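Local coordinates for protein enterotoxin SEN variant (PDB 6KRY) that probably acts as a secreted superantigen toxin, as related staphylococcal enterotoxins do by bridging MHC class II molecules and T-cell receptors, at residues Glu66-Asp71 with Phe206-Arg211; Lys79-Tyr84 with Gly105-Tyr110. All coordinates share one frame; numbering follows the deposited sequence.

Overall arrangement
Interactions 1 and 2 adjoin each other, their centres about 12 Å apart. Interaction 2 (Lys79-Tyr84 with Gly105-Tyr110) pairs two antiparallel strands inside the OB-fold domain. Interaction 1 (Glu66-Asp71 with Phe206-Arg211) brings that domain against a loop of the beta-grasp domain, so it spans the two-domain fold of staphylococcal and streptococcal superantigens. Along the chain, interaction 2 is nested within the loop that interaction 1 closes, and helix 70-76 leads from the first segment of interaction 1 to strand 81-84. The two also touch directly: Gly105 meets the backbone of Glu66, and Asn210 reaches Val107, tying the beta-grasp loop to strand 100-109.

Interaction 1: residues Glu66-Asp71 with Phe206-Arg211; sequences EFNSSD and FYSDNR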
ATOM      1  N   GLU A  66      -3.974  -0.212 -12.112  1.00 12.52           N
ATOM      2  CA  GLU A  66      -4.227   1.154 -12.519  1.00 14.27           C
ATOM      3  C   GLU A  66      -3.076   2.053 -12.043  1.00 12.61           C
ATOM      4  O   GLU A  66      -2.732   2.050 -10.849  1.00 11.89           O
ATOM      5  CB  GLU A  66      -5.557   1.645 -11.943  1.00 17.25           C
ATOM      6  CG  GLU A  66      -6.765   0.859 -12.410  1.00 23.45           C
ATOM      7  CD  GLU A  66      -8.067   1.032 -11.612  1.00 27.82           C
ATOM      8  OE1 GLU A  66      -9.117   1.281 -12.256  1.00 30.51           O
ATOM      9  OE2 GLU A  66      -8.058   0.821 -10.363  1.00 32.87           O
ATOM     10  N   PHE A  67      -2.546   2.856 -12.980  1.00 11.36           N
ATOM     11  CA  PHE A  67      -1.481   3.797 -12.750  1.00 11.42           C
ATOM     12  C   PHE A  67      -2.030   5.191 -13.045  1.00 12.08           C
ATOM     13  O   PHE A  67      -3.101   5.272 -13.650  1.00 11.57           O
ATOM     14  CB  PHE A  67      -0.296   3.578 -13.666  1.00 11.51           C
ATOM     15  CG  PHE A  67       0.350   2.224 -13.568  1.00 11.47           C
ATOM     16  CD1 PHE A  67       1.178   1.905 -12.506  1.00 13.41           C
ATOM     17  CD2 PHE A  67       0.124   1.270 -14.552  1.00 13.09           C
ATOM     18  CE1 PHE A  67       1.739   0.639 -12.418  1.00 12.93           C
ATOM     19  CE2 PHE A  67       0.684   0.006 -14.467  1.00 12.53           C
ATOM     20  CZ  PHE A  67       1.513  -0.288 -13.410  1.00 13.57           C
ATOM     21  N   ASN A  68      -1.271   6.226 -12.688  1.00 11.68           N
ATOM     22  CA  ASN A  68      -1.748   7.601 -12.832  1.00 14.44           C
ATOM     23  C   ASN A  68      -1.299   8.168 -14.192  1.00 14.94           C
ATOM     24  O   ASN A  68      -1.582   9.330 -14.462  1.00 16.40           O
ATOM     25  CB  ASN A  68      -1.346   8.520 -11.677  1.00 15.00           C
ATOM     26  CG  ASN A  68       0.138   8.829 -11.600  1.00 15.92           C
ATOM     27  OD1 ASN A  68       0.939   8.327 -12.384  1.00 16.58           O
ATOM     28  ND2 ASN A  68       0.536   9.672 -10.660  1.00 17.54           N
ATOM     29  N   SER A  69      -0.695   7.349 -15.057  1.00 14.38           N
ATOM     30  CA  SER A  69      -0.216   7.824 -16.371  1.00 14.64           C
ATOM     31  C   SER A  69      -0.076   6.652 -17.333  1.00 14.61           C
ATOM     32  O   SER A  69       0.239   5.540 -16.907  1.00 13.35           O
ATOM     33  CB  SER A  69       1.115   8.563 -16.249  1.00 15.50           C
ATOM     34  OG  SER A  69       2.197   7.658 -15.990  1.00 15.43           O
ATOM     35  N   SER A  70      -0.195   6.960 -18.631  1.00 13.96           N
ATOM     36  CA  SER A  70       0.107   6.075 -19.715  1.00 14.94           C
ATOM     37  C   SER A  70       1.589   5.710 -19.697  1.00 14.63           C
ATOM     38  O   SER A  70       1.998   4.595 -20.010  1.00 14.10           O
ATOM     39  CB  SER A  70      -0.280   6.725 -21.045  1.00 17.36           C
ATOM     40  OG  SER A  70      -1.689   6.756 -21.154  1.00 24.95           O
ATOM     41  N   ASP A  71       2.424   6.689 -19.355  1.00 18.42           N
ATOM     42  CA  ASP A  71       3.863   6.461 -19.212  1.00 19.96           C
ATOM     43  C   ASP A  71       4.174   5.286 -18.270  1.00 18.97           C
ATOM     44  O   ASP A  71       5.011   4.417 -18.600  1.00 15.54           O
ATOM     45  CB  ASP A  71       4.549   7.735 -18.724  1.00 26.64           C
ATOM     46  CG  ASP A  71       5.353   8.382 -19.836  1.00 37.95           C
ATOM     47  OD1 ASP A  71       6.399   7.766 -20.229  1.00 44.93           O
ATOM     48  OD2 ASP A  71       4.935   9.478 -20.309  1.00 42.03           O
ATOM     49  N   PHE A 206      -4.278   6.964  -4.296  1.00 12.17           N
ATOM     50  CA  PHE A 206      -3.031   7.716  -4.194  1.00 13.65           C
ATOM     51  C   PHE A 206      -1.803   6.847  -4.500  1.00 13.20           C
ATOM     52  O   PHE A 206      -0.729   7.407  -4.842  1.00 13.45           O
ATOM     53  CB  PHE A 206      -2.871   8.418  -2.836  1.00 14.35           C
ATOM     54  CG  PHE A 206      -2.586   7.553  -1.635  1.00 13.92           C
ATOM     55  CD1 PHE A 206      -3.583   6.773  -1.060  1.00 14.08           C
ATOM     56  CD2 PHE A 206      -1.336   7.560  -1.044  1.00 14.60           C
ATOM     57  CE1 PHE A 206      -3.341   6.020   0.080  1.00 15.43           C
ATOM     58  CE2 PHE A 206      -1.100   6.819   0.095  1.00 14.09           C
ATOM     59  CZ  PHE A 206      -2.079   6.029   0.642  1.00 15.16           C
ATOM     60  N   TYR A 207      -1.924   5.521  -4.371  1.00 11.02           N
ATOM     61  CA  TYR A 207      -0.809   4.609  -4.692  1.00 10.51           C
ATOM     62  C   TYR A 207      -0.584   4.466  -6.215  1.00 11.34           C
ATOM     63  O   TYR A 207       0.365   3.761  -6.618  1.00 10.57           O
ATOM     64  CB  TYR A 207      -1.052   3.243  -4.053  1.00 10.02           C
ATOM     65  CG  TYR A 207      -0.958   3.195  -2.555  1.00 10.18           C
ATOM     66  CD1 TYR A 207       0.109   3.764  -1.874  1.00 10.74           C
ATOM     67  CD2 TYR A 207      -1.874   2.466  -1.816  1.00  9.96           C
ATOM     68  CE1 TYR A 207       0.200   3.673  -0.488  1.00 10.38           C
ATOM     69  CE2 TYR A 207      -1.796   2.370  -0.436  1.00 10.41           C
ATOM     70  CZ  TYR A 207      -0.748   2.977   0.239  1.00 10.81           C
ATOM     71  OH  TYR A 207      -0.679   2.914   1.612  1.00 12.03           O
ATOM     72  N   SER A 208      -1.452   5.099  -7.045  1.00 10.63           N
ATOM     73  CA  SER A 208      -1.417   4.983  -8.496  1.00 10.97           C
ATOM     74  C   SER A 208      -0.144   5.619  -9.073  1.00 10.74           C
ATOM     75  O   SER A 208       0.194   5.308 -10.214  1.00 11.02           O
ATOM     76  CB  SER A 208      -2.688   5.524  -9.149  1.00 10.93           C
ATOM     77  OG  SER A 208      -2.715   6.927  -9.056  1.00 12.39           O
ATOM     78  N   ASP A 209       0.591   6.405  -8.265  1.00 10.51           N
ATOM     79  CA  ASP A 209       1.840   7.004  -8.687  1.00 12.88           C
ATOM     80  C   ASP A 209       2.962   5.966  -8.754  1.00 10.89           C
ATOM     81  O   ASP A 209       4.023   6.230  -9.337  1.00 11.41           O
ATOM     82  CB  ASP A 209       2.263   8.205  -7.833  1.00 14.43           C
ATOM     83  CG  ASP A 209       2.589   7.894  -6.376  1.00 18.62           C
ATOM     84  OD1 ASP A 209       2.538   6.727  -6.013  1.00 19.48           O
ATOM     85  OD2 ASP A 209       2.881   8.863  -5.593  1.00 21.53           O
ATOM     86  N   ASN A 210       2.735   4.786  -8.169  1.00 10.52           N
ATOM     87  CA  ASN A 210       3.687   3.684  -8.214  1.00  9.89           C
ATOM     88  C   ASN A 210       5.022   4.120  -7.603  1.00 10.51           C
ATOM     89  O   ASN A 210       6.091   3.664  -8.009  1.00 10.14           O
ATOM     90  CB  ASN A 210       3.879   3.154  -9.635  1.00 10.08           C
ATOM     91  CG  ASN A 210       4.249   1.695  -9.637  1.00 11.28           C
ATOM     92  OD1 ASN A 210       3.515   0.883  -9.075  1.00 12.01           O
ATOM     93  ND2 ASN A 210       5.411   1.372 -10.183  1.00 13.36           N
ATOM     94  N   ARG A 211       4.981   5.016  -6.628  1.00 11.38           N
ATOM     95  CA  ARG A 211       6.216   5.552  -6.066  1.00 12.59           C
ATOM     96  C   ARG A 211       7.058   4.409  -5.503  1.00 11.53           C
ATOM     97  O   ARG A 211       6.575   3.575  -4.760  1.00  9.53           O
ATOM     98  CB  ARG A 211       5.946   6.559  -4.951  1.00 15.14           C
ATOM     99  CG  ARG A 211       7.189   7.295  -4.471  1.00 17.95           C
ATOM    100  CD  ARG A 211       6.902   8.499  -3.578  1.00 20.31           C
ATOM    101  NE  ARG A 211       8.168   9.200  -3.348  1.00 24.74           N
ATOM    102  CZ  ARG A 211       8.286  10.436  -2.870  1.00 26.66           C
ATOM    103  NH1 ARG A 211       7.225  11.079  -2.437  1.00 27.39           N
ATOM    104  NH2 ARG A 211       9.471  11.023  -2.840  1.00 31.39           N
TER
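Asn210 lies alongside Phe67, both side chains pointing the same way, with the amide plane turned 89° against the ring. Asn210 OD1 packs at the ring edge, in its plane, 3.8 Å from Phe67 CE1. Asn210 ND2 donates to Val107 O in strand 100-109, and the Val107 side chain packs against Phe67.

Next along the chain, Asn68 holds its CG between the backbone N and the carbonyl carbon (chi1 69°), and this lays the amide across Asp209, nearly perpendicular to the carboxylate. Its ND2 comes within 3.6 Å of Asp209 CB, a packing contact.

This is the seam between the two domains of the superantigen fold. The loop after helix 200-203 of the beta-grasp domain meets the OB-fold domain where strand 60-66 gives way to helix 70-76, whose N-cap is Ser69, its OG bonded to Leu72 N.

Ser208 sits in the middle. Its O accepts a weak, bent bond from Asn68 N (3.0 Å, 128° at the hydrogen) and a CH...O contact from Phe67 CA at 3.4 Å. Ser208 OG, hydrogen-bonded to Gln205 O, also packs 3.4 Å from Asn68 CB. The loop is shaped from within by an Asx turn: Asp209 OD1 takes Arg211 N at 3.0 Å, from above the carboxylate plane.

Interaction 2: residues Lys79-Tyr84 with Gly105-Tyr110; sequences KNIDIY and GGVTIY
Asp82 and Thr108 face each other as a hydrogen-bonded antiparallel pair and exchange two backbone bonds. Asp82 N donates to Thr108 O at 2.8 Å, and Thr108 N returns a bond of 3.1 Å to Asp82 O. At one end of the pairing Tyr84 N gives its hydrogen to Gly106 O (2.9 Å). At the other, Tyr110 N reaches Asn80 O, also at 2.9 Å.

The two strands belong to the barrel of the OB-fold domain, where strand 81-84 is also paired with strand 31-37 on its other edge. Ile81 meets Ile48 and Leu50 of strand 47-55, Ile83 also meets Leu50, and Phe76 of helix 70-76 packs on Ile81 and Val107. Between the two strands, Ile81 CG2 touches Val107 CG1 at 3.7 Å, while Ile83 runs side by side with Val107.

Asp82 and Thr108 use the opposite face, where a buried carboxylate has to be satisfied. Asp82 OD2 accepts from a water at 2.6 Å and from Gln114 NE2; OD1 takes the backbone N of Asn36. The same water donates its second hydrogen to Ile109 O and accepts from Thr108 OG1, so the threonine hydroxyl is the donor. Thr108 OG1 is held between its own backbone N and carbonyl carbon (chi1 50°), which turns it toward that water. Tyr110 borders the carboxylate edge-on: its CD1 lies 3.2 Å from Asp82 OD1, with ring and carboxylate planes 85° apart, and Gln114 NE2 bonds Tyr110 O as well.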
ATOM      1  N   LYS A  79       6.056  -6.847 -19.533  1.00 15.43           N
ATOM      2  CA  LYS A  79       7.315  -7.179 -18.899  1.00 15.39           C
ATOM      3  C   LYS A  79       7.055  -8.090 -17.708  1.00 13.41           C
ATOM      4  O   LYS A  79       5.969  -8.068 -17.129  1.00 13.53           O
ATOM      5  CB  LYS A  79       8.034  -5.894 -18.473  1.00 18.29           C
ATOM      6  CG  LYS A  79       8.301  -4.913 -19.614  1.00 22.67           C
ATOM      7  CD  LYS A  79       9.579  -4.132 -19.492  1.00 28.15           C
ATOM      8  CE  LYS A  79       9.729  -2.998 -20.495  1.00 31.10           C
ATOM      9  NZ  LYS A  79       9.184  -3.354 -21.826  1.00 32.25           N
ATOM     10  N   ASN A  80       8.070  -8.856 -17.299  1.00 11.54           N
ATOM     11  CA  ASN A  80       7.950  -9.646 -16.076  1.00 11.14           C
ATOM     12  C   ASN A  80       7.931  -8.699 -14.873  1.00 10.22           C
ATOM     13  O   ASN A  80       8.851  -7.907 -14.737  1.00 10.22           O
ATOM     14  CB  ASN A  80       9.080 -10.657 -15.939  1.00 12.31           C
ATOM     15  CG  ASN A  80       9.206 -11.642 -17.087  1.00 13.08           C
ATOM     16  OD1 ASN A  80      10.328 -12.020 -17.431  1.00 19.22           O
ATOM     17  ND2 ASN A  80       8.121 -12.037 -17.723  1.00 13.21           N
ATOM     18  N   ILE A  81       6.907  -8.796 -14.018  1.00  9.91           N
ATOM     19  CA  ILE A  81       6.695  -7.877 -12.921  1.00  9.48           C
ATOM     20  C   ILE A  81       6.336  -8.658 -11.645  1.00 10.02           C
ATOM     21  O   ILE A  81       5.813  -9.768 -11.684  1.00  8.80           O
ATOM     22  CB  ILE A  81       5.614  -6.816 -13.273  1.00  9.33           C
ATOM     23  CG1 ILE A  81       4.292  -7.448 -13.731  1.00  9.14           C
ATOM     24  CG2 ILE A  81       6.093  -5.845 -14.329  1.00  9.48           C
ATOM     25  CD1 ILE A  81       3.166  -6.412 -13.860  1.00  9.11           C
ATOM     26  N   ASP A  82       6.611  -8.014 -10.519  1.00 10.61           N
ATOM     27  CA  ASP A  82       6.058  -8.358  -9.203  1.00 10.92           C
ATOM     28  C   ASP A  82       4.988  -7.326  -8.842  1.00 10.78           C
ATOM     29  O   ASP A  82       5.037  -6.174  -9.268  1.00  9.37           O
ATOM     30  CB  ASP A  82       7.112  -8.380  -8.093  1.00 12.49           C
ATOM     31  CG  ASP A  82       8.223  -9.402  -8.297  1.00 14.95           C
ATOM     32  OD1 ASP A  82       7.942 -10.490  -8.880  1.00 15.85           O
ATOM     33  OD2 ASP A  82       9.373  -9.086  -7.903  1.00 16.79           O
ATOM     34  N   ILE A  83       4.007  -7.772  -8.052  1.00 11.11           N
ATOM     35  CA  ILE A  83       2.926  -6.917  -7.687  1.00 11.74           C
ATOM     36  C   ILE A  83       2.647  -7.079  -6.205  1.00 11.56           C
ATOM     37  O   ILE A  83       2.460  -8.196  -5.726  1.00 12.82           O
ATOM     38  CB  ILE A  83       1.664  -7.220  -8.517  1.00 13.38           C
ATOM     39  CG1 ILE A  83       1.912  -7.223 -10.024  1.00 14.96           C
ATOM     40  CG2 ILE A  83       0.571  -6.235  -8.153  1.00 14.16           C
ATOM     41  CD1 ILE A  83       1.868  -8.579 -10.665  1.00 19.16           C
ATOM     42  N   TYR A  84       2.523  -5.948  -5.499  1.00 11.02           N
ATOM     43  CA  TYR A  84       2.222  -5.980  -4.120  1.00 11.77           C
ATOM     44  C   TYR A  84       1.265  -4.826  -3.830  1.00 12.03           C
ATOM     45  O   TYR A  84       1.613  -3.698  -4.079  1.00 13.79           O
ATOM     46  CB  TYR A  84       3.471  -5.835  -3.231  1.00 12.08           C
ATOM     47  CG  TYR A  84       3.191  -6.136  -1.777  1.00 13.41           C
ATOM     48  CD1 TYR A  84       2.472  -5.242  -0.995  1.00 14.76           C
ATOM     49  CD2 TYR A  84       3.572  -7.339  -1.203  1.00 14.25           C
ATOM     50  CE1 TYR A  84       2.126  -5.543   0.317  1.00 16.97           C
ATOM     51  CE2 TYR A  84       3.249  -7.646   0.106  1.00 16.24           C
ATOM     52  CZ  TYR A  84       2.542  -6.735   0.871  1.00 17.62           C
ATOM     53  OH  TYR A  84       2.192  -7.027   2.159  1.00 23.37           O
ATOM     54  N   GLY A 105      -1.110   0.866  -8.741  1.00 10.94           N
ATOM     55  CA  GLY A 105       0.354   0.775  -8.711  1.00 11.83           C
ATOM     56  C   GLY A 105       0.819  -0.558  -8.165  1.00 10.84           C
ATOM     57  O   GLY A 105       0.284  -1.625  -8.558  1.00 11.08           O
ATOM     58  N   GLY A 106       1.799  -0.517  -7.247  1.00 10.64           N
ATOM     59  CA  GLY A 106       2.281  -1.723  -6.575  1.00 10.07           C
ATOM     60  C   GLY A 106       3.187  -2.597  -7.454  1.00 10.29           C
ATOM     61  O   GLY A 106       3.487  -3.707  -7.075  1.00 10.72           O
ATOM     62  N   VAL A 107       3.705  -2.061  -8.569  1.00  9.74           N
ATOM     63  CA  VAL A 107       4.409  -2.840  -9.562  1.00 10.39           C
ATOM     64  C   VAL A 107       5.906  -2.496  -9.614  1.00 10.23           C
ATOM     65  O   VAL A 107       6.316  -1.347  -9.623  1.00  9.07           O
ATOM     66  CB  VAL A 107       3.752  -2.681 -10.946  1.00 10.55           C
ATOM     67  CG1 VAL A 107       4.575  -3.287 -12.088  1.00 10.84           C
ATOM     68  CG2 VAL A 107       2.375  -3.319 -10.908  1.00 10.87           C
ATOM     69  N   THR A 108       6.716  -3.562  -9.657  1.00 10.94           N
ATOM     70  CA  THR A 108       8.147  -3.482  -9.870  1.00 11.46           C
ATOM     71  C   THR A 108       8.517  -4.503 -10.956  1.00 10.85           C
ATOM     72  O   THR A 108       7.945  -5.591 -11.017  1.00 10.69           O
ATOM     73  CB  THR A 108       8.946  -3.739  -8.581  1.00 11.79           C
ATOM     74  OG1 THR A 108       8.458  -4.943  -7.980  1.00 12.24           O
ATOM     75  CG2 THR A 108       8.840  -2.549  -7.637  1.00 12.23           C
ATOM     76  N   ILE A 109       9.502  -4.137 -11.778  1.00 11.01           N
ATOM     77  CA  ILE A 109      10.167  -5.078 -12.710  1.00 11.10           C
ATOM     78  C   ILE A 109      10.725  -6.241 -11.882  1.00 10.98           C
ATOM     79  O   ILE A 109      11.301  -6.031 -10.807  1.00 10.18           O
ATOM     80  CB  ILE A 109      11.239  -4.317 -13.530  1.00 13.37           C
ATOM     81  CG1 ILE A 109      10.630  -3.323 -14.531  1.00 13.60           C
ATOM     82  CG2 ILE A 109      12.219  -5.282 -14.203  1.00 14.61           C
ATOM     83  CD1 ILE A 109       9.843  -3.939 -15.642  1.00 14.28           C
ATOM     84  N   TYR A 110      10.505  -7.474 -12.355  1.00 11.33           N
ATOM     85  CA  TYR A 110      10.906  -8.646 -11.668  1.00 12.86           C
ATOM     86  C   TYR A 110      12.403  -8.891 -11.889  1.00 13.07           C
ATOM     87  O   TYR A 110      13.105  -9.140 -10.936  1.00 13.04           O
ATOM     88  CB  TYR A 110      10.105  -9.860 -12.147  1.00 14.29           C
ATOM     89  CG  TYR A 110      10.696 -11.183 -11.732  1.00 14.87           C
ATOM     90  CD1 TYR A 110      10.502 -11.680 -10.458  1.00 16.38           C
ATOM     91  CD2 TYR A 110      11.440 -11.935 -12.628  1.00 18.28           C
ATOM     92  CE1 TYR A 110      11.034 -12.904 -10.085  1.00 19.50           C
ATOM     93  CE2 TYR A 110      12.010 -13.145 -12.255  1.00 20.19           C
ATOM     94  CZ  TYR A 110      11.780 -13.640 -10.989  1.00 19.83           C
ATOM     95  OH  TYR A 110      12.335 -14.833 -10.623  1.00 22.39           O
TER
HETATM   96  O   HOH W   1      10.303  -6.685  -8.354  1.00 11.86           O